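Local coordinates for signal recognition particle 54 kDa protein (Aeropyrum pernix, PDB 7EPK) that serves as the 54 kDa protein subunit of the signal recognition particle, joining a P-loop GTPase-family domain to a helical signal peptide binding domain, at residues I376-E384 against R395-S403. Residues are numbered along the deposited sequence; the frame is centred on the assembly and turned at random.
Sequences IIESMTYEE and RMRRIAIGS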
# COMPACT_ATOMS: atom_id res chain seq x y z
N ILE A 376 29.93 -10.68 -12.30
CA ILE A 376 31.40 -10.89 -12.20
C ILE A 376 31.87 -10.49 -10.80
O ILE A 376 32.47 -11.32 -10.13
CB ILE A 376 32.15 -10.07 -13.28
CG1 ILE A 376 31.91 -10.58 -14.70
CG2 ILE A 376 33.64 -9.99 -12.95
CD1 ILE A 376 32.81 -11.71 -15.12
N ILE A 377 31.63 -9.23 -10.40
CA ILE A 377 32.08 -8.64 -9.11
C ILE A 377 31.50 -9.49 -7.97
O ILE A 377 32.22 -9.82 -7.02
CB ILE A 377 31.69 -7.15 -8.99
CG1 ILE A 377 32.36 -6.29 -10.07
CG2 ILE A 377 32.03 -6.61 -7.62
CD1 ILE A 377 31.76 -4.93 -10.19
N GLU A 378 30.24 -9.88 -8.09
CA GLU A 378 29.54 -10.66 -7.04
C GLU A 378 30.25 -12.01 -6.82
O GLU A 378 30.11 -12.56 -5.72
CB GLU A 378 28.06 -10.80 -7.38
CG GLU A 378 27.29 -9.50 -7.28
CD GLU A 378 25.88 -9.58 -7.84
OE1 GLU A 378 25.26 -8.52 -8.07
OE2 GLU A 378 25.41 -10.70 -8.04
N SER A 379 30.99 -12.52 -7.82
CA SER A 379 31.65 -13.86 -7.78
C SER A 379 33.12 -13.75 -7.33
O SER A 379 33.68 -14.76 -6.89
CB SER A 379 31.53 -14.60 -9.12
OG SER A 379 30.17 -14.87 -9.44
N MET A 380 33.71 -12.55 -7.38
CA MET A 380 35.06 -12.29 -6.82
C MET A 380 35.04 -12.49 -5.29
O MET A 380 34.07 -12.07 -4.68
CB MET A 380 35.46 -10.84 -7.10
CG MET A 380 35.47 -10.47 -8.55
SD MET A 380 36.23 -8.86 -8.74
CE MET A 380 36.46 -8.73 -10.51
N THR A 381 36.10 -13.05 -4.70
CA THR A 381 36.28 -13.17 -3.23
C THR A 381 36.38 -11.77 -2.62
O THR A 381 36.70 -10.80 -3.34
CB THR A 381 37.52 -13.99 -2.81
OG1 THR A 381 38.72 -13.22 -2.92
CG2 THR A 381 37.76 -15.23 -3.64
N TYR A 382 36.18 -11.66 -1.32
CA TYR A 382 36.35 -10.38 -0.59
C TYR A 382 37.78 -9.88 -0.76
O TYR A 382 37.97 -8.66 -0.81
CB TYR A 382 35.96 -10.55 0.88
CG TYR A 382 34.49 -10.80 1.08
CD1 TYR A 382 33.56 -9.80 0.83
CD2 TYR A 382 34.03 -12.05 1.43
CE1 TYR A 382 32.20 -10.03 0.99
CE2 TYR A 382 32.68 -12.30 1.58
CZ TYR A 382 31.75 -11.29 1.37
OH TYR A 382 30.42 -11.55 1.53
N GLU A 383 38.75 -10.79 -0.80
CA GLU A 383 40.19 -10.48 -1.01
C GLU A 383 40.38 -9.95 -2.43
O GLU A 383 41.01 -8.89 -2.60
CB GLU A 383 41.05 -11.72 -0.80
CG GLU A 383 42.54 -11.46 -0.93
CD GLU A 383 43.35 -12.73 -0.87
OE1 GLU A 383 43.35 -13.42 -1.90
OE2 GLU A 383 43.96 -13.06 0.19
N GLU A 384 39.82 -10.63 -3.41
CA GLU A 384 39.76 -10.13 -4.81
C GLU A 384 39.09 -8.76 -4.85
O GLU A 384 39.69 -7.88 -5.45
CB GLU A 384 39.05 -11.13 -5.70
CG GLU A 384 39.82 -12.43 -5.78
CD GLU A 384 39.29 -13.36 -6.83
OE1 GLU A 384 39.87 -14.44 -6.95
OE2 GLU A 384 38.29 -12.99 -7.49
N ARG A 395 42.08 -17.58 -11.20
CA ARG A 395 41.00 -16.78 -10.56
C ARG A 395 40.04 -16.31 -11.66
O ARG A 395 38.84 -16.59 -11.55
CB ARG A 395 41.61 -15.61 -9.78
CG ARG A 395 42.38 -16.06 -8.55
CD ARG A 395 43.15 -14.94 -7.88
NE ARG A 395 43.75 -15.44 -6.64
CZ ARG A 395 43.17 -15.44 -5.44
NH1 ARG A 395 41.96 -14.93 -5.27
NH2 ARG A 395 43.82 -15.95 -4.41
N MET A 396 40.59 -15.70 -12.71
CA MET A 396 39.82 -15.15 -13.86
C MET A 396 38.84 -16.22 -14.33
O MET A 396 37.64 -15.91 -14.54
CB MET A 396 40.78 -14.78 -15.00
CG MET A 396 40.32 -13.60 -15.82
SD MET A 396 41.70 -12.75 -16.66
CE MET A 396 42.43 -11.86 -15.29
N ARG A 397 39.35 -17.45 -14.45
CA ARG A 397 38.58 -18.66 -14.83
C ARG A 397 37.49 -18.92 -13.77
O ARG A 397 36.32 -18.94 -14.16
CB ARG A 397 39.55 -19.84 -15.03
CG ARG A 397 38.88 -21.16 -15.38
CD ARG A 397 38.20 -21.19 -16.74
NE ARG A 397 37.30 -22.33 -16.88
CZ ARG A 397 36.64 -22.67 -17.99
NH1 ARG A 397 36.78 -21.96 -19.10
NH2 ARG A 397 35.85 -23.73 -17.98
N ARG A 398 37.85 -19.09 -12.49
CA ARG A 398 36.87 -19.40 -11.41
C ARG A 398 35.74 -18.36 -11.45
O ARG A 398 34.57 -18.76 -11.28
CB ARG A 398 37.48 -19.42 -10.00
CG ARG A 398 36.49 -19.73 -8.88
CD ARG A 398 37.01 -19.53 -7.45
NE ARG A 398 37.64 -18.22 -7.23
CZ ARG A 398 36.99 -17.07 -7.06
NH1 ARG A 398 35.67 -17.03 -7.09
NH2 ARG A 398 37.67 -15.95 -6.89
N ILE A 399 36.10 -17.09 -11.69
CA ILE A 399 35.15 -15.93 -11.67
C ILE A 399 34.14 -16.13 -12.80
O ILE A 399 32.92 -16.07 -12.52
CB ILE A 399 35.94 -14.60 -11.73
CG1 ILE A 399 36.74 -14.38 -10.44
CG2 ILE A 399 35.03 -13.42 -12.02
CD1 ILE A 399 37.74 -13.26 -10.52
N ALA A 400 34.61 -16.42 -14.01
CA ALA A 400 33.79 -16.67 -15.22
C ALA A 400 32.70 -17.72 -14.97
O ALA A 400 31.56 -17.51 -15.45
CB ALA A 400 34.68 -17.07 -16.36
N ILE A 401 33.03 -18.83 -14.28
CA ILE A 401 32.13 -19.99 -14.00
C ILE A 401 31.00 -19.53 -13.08
O ILE A 401 29.83 -19.67 -13.46
CB ILE A 401 32.89 -21.19 -13.40
CG1 ILE A 401 33.51 -22.10 -14.47
CG2 ILE A 401 31.99 -22.00 -12.45
CD1 ILE A 401 34.57 -21.44 -15.33
N GLY A 402 31.36 -19.01 -11.90
CA GLY A 402 30.42 -18.60 -10.85
C GLY A 402 29.37 -17.65 -11.38
O GLY A 402 28.23 -17.69 -10.86
N SER A 403 29.71 -16.83 -12.39
CA SER A 403 28.83 -15.73 -12.88
C SER A 403 28.42 -15.90 -14.35
O SER A 403 27.93 -14.92 -14.91
CB SER A 403 29.52 -14.43 -12.68
OG SER A 403 30.62 -14.34 -13.56
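A salt-bridge network in the helical signal peptide binding domain ties Glu383 and Glu384, at the start of helix 382-386, to Arg395 and Arg398 on one side of helix 393-402. Glu384 OE1 takes both arginines. Arg395 NH1 gives it a hydrogen bond of 2.7 Å, which OE1 accepts on its anti lone pair, facing away from OE2, and the carboxylate and guanidinium planes stand 61° apart. Arg398 NH2 also lies 2.7 Å from Glu384 OE1, but that hydrogen bond is bent and weak. Two cations on one oxygen would probably keep the buried carboxylate ionised. Glu383, its chain extended, adds a longer salt bridge from OE1 to Arg395 NH2.

Arg398 does a second job. Its chain starts out extended and then bends at chi3 (50°), which brings the guanidinium across to the carboxyl end of helix 367-379. There NH1 donates to Ser379 O at 3.0 Å, nearly straight (161°) and in the guanidinium plane. So one arginine spans the break between two successive helices of this domain, reaching the Ser379 carbonyl before the break and the acid after it. Thr381 is the N-cap in that break: its OG1 accepts from Glu384 N at 2.9 Å, which fixes the backbone carrying the acid.

Next to the charged cluster, Ile399 carries the apolar side of the contact from helix 393-402. Its CG2 meets Ile376 CG2 at 3.8 Å, the two side chains crossing at about a right angle, while CD1 reaches Met380 CG at 4.1 Å. Leu413 of helix 409-423 also touches Ile376. At the far end Ser379 OG sits against Ser403 CB, just where helix 393-402 gives out, and Ser403 OG is hydrogen-bonded to Thr405 OG1 in the following loop.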